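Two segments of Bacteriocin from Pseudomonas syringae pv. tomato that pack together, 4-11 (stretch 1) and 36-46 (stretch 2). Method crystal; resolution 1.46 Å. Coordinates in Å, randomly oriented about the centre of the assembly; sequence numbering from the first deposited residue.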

# COMPACT_ATOMS: atom_id res chain seq x y z
N ASN A 4 28.19 -0.48 13.56
CA ASN A 4 28.53 -0.09 12.24
C ASN A 4 27.87 1.25 11.81
O ASN A 4 26.88 1.74 12.40
CB ASN A 4 28.22 -1.26 11.26
CG ASN A 4 26.79 -1.36 10.96
OD1 ASN A 4 26.27 -0.49 10.30
ND2 ASN A 4 26.18 -2.45 11.32
N PRO A 5 28.44 1.83 10.75
CA PRO A 5 28.10 3.16 10.30
C PRO A 5 26.84 3.19 9.51
O PRO A 5 26.28 4.30 9.47
CB PRO A 5 29.31 3.57 9.43
CG PRO A 5 29.91 2.27 9.02
CD PRO A 5 29.73 1.40 10.21
N VAL A 6 26.40 2.07 8.92
CA VAL A 6 25.12 2.02 8.24
C VAL A 6 24.00 2.19 9.23
O VAL A 6 23.08 3.05 9.00
CB VAL A 6 24.93 0.74 7.39
CG1 VAL A 6 23.54 0.62 6.70
CG2 VAL A 6 26.06 0.60 6.34
N ALA A 7 24.06 1.46 10.35
CA ALA A 7 23.03 1.62 11.38
C ALA A 7 23.05 3.06 11.96
O ALA A 7 21.98 3.65 12.31
CB ALA A 7 23.19 0.59 12.50
N THR A 8 24.25 3.62 12.19
CA THR A 8 24.38 4.98 12.66
C THR A 8 23.62 6.01 11.82
O THR A 8 22.84 6.84 12.37
CB THR A 8 25.85 5.34 12.84
OG1 THR A 8 26.44 4.44 13.79
CG2 THR A 8 26.03 6.80 13.35
N VAL A 9 23.79 5.91 10.52
CA VAL A 9 23.11 6.78 9.57
C VAL A 9 21.59 6.51 9.60
O VAL A 9 20.78 7.44 9.67
CB VAL A 9 23.69 6.61 8.15
CG1 VAL A 9 22.71 7.13 7.00
CG2 VAL A 9 25.10 7.25 8.14
N LEU A 10 21.20 5.25 9.66
CA LEU A 10 19.76 4.99 9.76
C LEU A 10 19.16 5.75 10.97
O LEU A 10 18.08 6.32 10.84
CB LEU A 10 19.40 3.50 9.83
CG LEU A 10 19.69 2.64 8.64
CD1 LEU A 10 19.50 1.09 8.92
CD2 LEU A 10 18.76 3.05 7.44
N LEU A 11 19.77 5.59 12.14
CA LEU A 11 19.21 6.20 13.34
C LEU A 11 19.23 7.70 13.21
O LEU A 11 18.24 8.30 13.54
CB LEU A 11 19.96 5.78 14.60
CG LEU A 11 19.63 4.31 14.93
CD1 LEU A 11 20.49 3.83 16.13
CD2 LEU A 11 18.15 4.21 15.37
N GLY A 36 23.08 2.75 -3.81
CA GLY A 36 24.05 1.86 -3.21
C GLY A 36 23.63 1.21 -1.91
O GLY A 36 22.42 1.04 -1.66
N ILE A 37 24.63 0.82 -1.11
CA ILE A 37 24.35 0.06 0.14
C ILE A 37 23.43 0.81 1.09
O ILE A 37 22.45 0.22 1.53
CB ILE A 37 25.65 -0.37 0.88
CG1 ILE A 37 26.41 -1.36 -0.01
CG2 ILE A 37 25.36 -0.91 2.29
CD1 ILE A 37 27.85 -1.61 0.48
N GLN A 38 23.77 2.06 1.45
CA GLN A 38 22.94 2.76 2.37
C GLN A 38 21.49 2.90 1.88
O GLN A 38 20.55 2.73 2.67
CB GLN A 38 23.49 4.11 2.70
CG GLN A 38 24.73 4.02 3.51
CD GLN A 38 24.52 4.33 5.00
OE1 GLN A 38 23.45 4.06 5.62
NE2 GLN A 38 25.54 4.93 5.56
N SER A 39 21.32 3.20 0.61
CA SER A 39 20.00 3.27 0.01
C SER A 39 19.21 1.96 0.06
O SER A 39 17.98 1.92 0.39
CB SER A 39 20.05 3.75 -1.45
OG SER A 39 20.53 5.03 -1.57
N LYS A 40 19.90 0.86 -0.23
CA LYS A 40 19.25 -0.47 -0.28
C LYS A 40 18.90 -0.89 1.12
O LYS A 40 17.81 -1.42 1.37
CB LYS A 40 20.13 -1.48 -0.99
CG LYS A 40 20.23 -1.25 -2.51
CD LYS A 40 21.16 -2.28 -3.12
CE LYS A 40 21.64 -1.92 -4.51
NZ LYS A 40 22.81 -2.73 -4.95
N VAL A 41 19.82 -0.62 2.03
CA VAL A 41 19.55 -0.99 3.44
C VAL A 41 18.37 -0.11 4.03
O VAL A 41 17.47 -0.64 4.71
CB VAL A 41 20.79 -0.87 4.36
CG1 VAL A 41 20.43 -1.06 5.86
CG2 VAL A 41 21.82 -1.90 3.91
N ALA A 42 18.34 1.20 3.71
CA ALA A 42 17.20 2.04 4.06
C ALA A 42 15.89 1.47 3.50
O ALA A 42 14.91 1.30 4.22
CB ALA A 42 17.42 3.54 3.68
N LEU A 43 15.89 1.10 2.21
CA LEU A 43 14.66 0.67 1.58
C LEU A 43 14.15 -0.63 2.24
O LEU A 43 12.95 -0.79 2.52
CB LEU A 43 14.91 0.48 0.08
CG LEU A 43 13.67 0.06 -0.70
CD1 LEU A 43 12.49 1.02 -0.55
CD2 LEU A 43 14.02 -0.06 -2.19
N LYS A 44 15.07 -1.57 2.49
CA LYS A 44 14.70 -2.76 3.20
C LYS A 44 14.21 -2.56 4.65
O LYS A 44 13.33 -3.26 5.13
CB LYS A 44 15.82 -3.82 3.09
CG LYS A 44 15.99 -4.46 1.72
CD LYS A 44 16.97 -5.64 1.62
CE LYS A 44 18.36 -5.17 1.53
NZ LYS A 44 19.26 -6.38 1.42
N THR A 45 14.78 -1.55 5.30
CA THR A 45 14.35 -1.19 6.64
C THR A 45 12.92 -0.62 6.56
O THR A 45 12.10 -0.91 7.45
CB THR A 45 15.33 -0.20 7.30
OG1 THR A 45 16.62 -0.82 7.36
CG2 THR A 45 14.84 0.33 8.73
N PHE A 46 12.66 0.25 5.54
CA PHE A 46 11.30 0.76 5.40
C PHE A 46 10.31 -0.42 5.26
O PHE A 46 9.19 -0.36 5.81
CB PHE A 46 11.13 1.68 4.19
CG PHE A 46 12.01 2.89 4.13
CD1 PHE A 46 12.61 3.46 5.25
CD2 PHE A 46 12.27 3.45 2.91
CE1 PHE A 46 13.44 4.52 5.12
CE2 PHE A 46 13.06 4.59 2.78
CZ PHE A 46 13.66 5.11 3.92

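What holds the two helices together? Side-chain packing does the work, since no hydrogen bond passes between the stretches. Helix 5-11 and helix 37-46 run in the same general sense, at 59° to one another, with their axes 10.5 Å apart at closest approach. That spacing leaves room for aliphatic side chains between the backbones, and the CA atoms come nearest at Val6 and Gln38, 6.3 Å apart, and again one turn on at Leu10 and Ala42, 6.9 Å apart. The contact is modest, burying 345 Å² over both sides.

How do Val6 and Leu10 reach the second helix? They lie four residues apart, one helical turn, so both CA-to-CB bonds point toward it. Val6 has chi1 at 177°, the t rotamer usual for valine in a helix, and its two methyls spread over different neighbours: CG1 packs 3.6 Å from CG1 of Val41, while CG2 lies 4.4 Å from CG2 of Ile37. Val41 is also t, at 171°, so two short, stiff, branched side chains meet with their methyls in contact. Leu10 takes the common helical pair m and t, with chi1 at -65° and chi2 at 170°, and this sets its methyls on different residues as well. Its CD1 is 3.9 Å from CG1 of Val41, and its CD2 is 4.0 Å from CB of Ala42 and 3.9 Å from that residue's CA. Ala42 carries a single methyl, and the leucine branch comes right up to the helix backbone there.

Why does a glutamine sit among these aliphatic groups? Gln38 is covered more than any other residue of the contact, although its CA-to-CB bond points sideways. The chain bends back to bring its end nearer: chi1 is m at -70°, and chi2, at -103°, lies between the usual wells. The amide thereby settles against the first helix, with OE1 3.6 Å from CG1 of Val6 and 3.4 Å from CG1 of Val9, and with NE2 4.0 Å from the backbone O of Pro5. These are packing distances, and the long, flexible side chain covers the edge of the contact where Val9, with chi1 at 161°, is partly exposed.

How are the polar groups next to this apolar surface accommodated? Thr45 points toward the first helix, and its OG1 lies 3.8 Å from CD1 of Leu10. With chi1 at -59°, Thr45 OG1 turns back along its own helix and donates to the O of Val41, at 2.8 Å, so a buried polar group is satisfied locally while its outer surface still packs against leucine. At the start of the first helix, Asn4 uses chi1 near +78°, the p rotamer, to place OD1 2.9 Å from N of Ala7, which donates to it in a capping bond. The cap makes no contact with the second helix, but it closes off the turn that carries Val6.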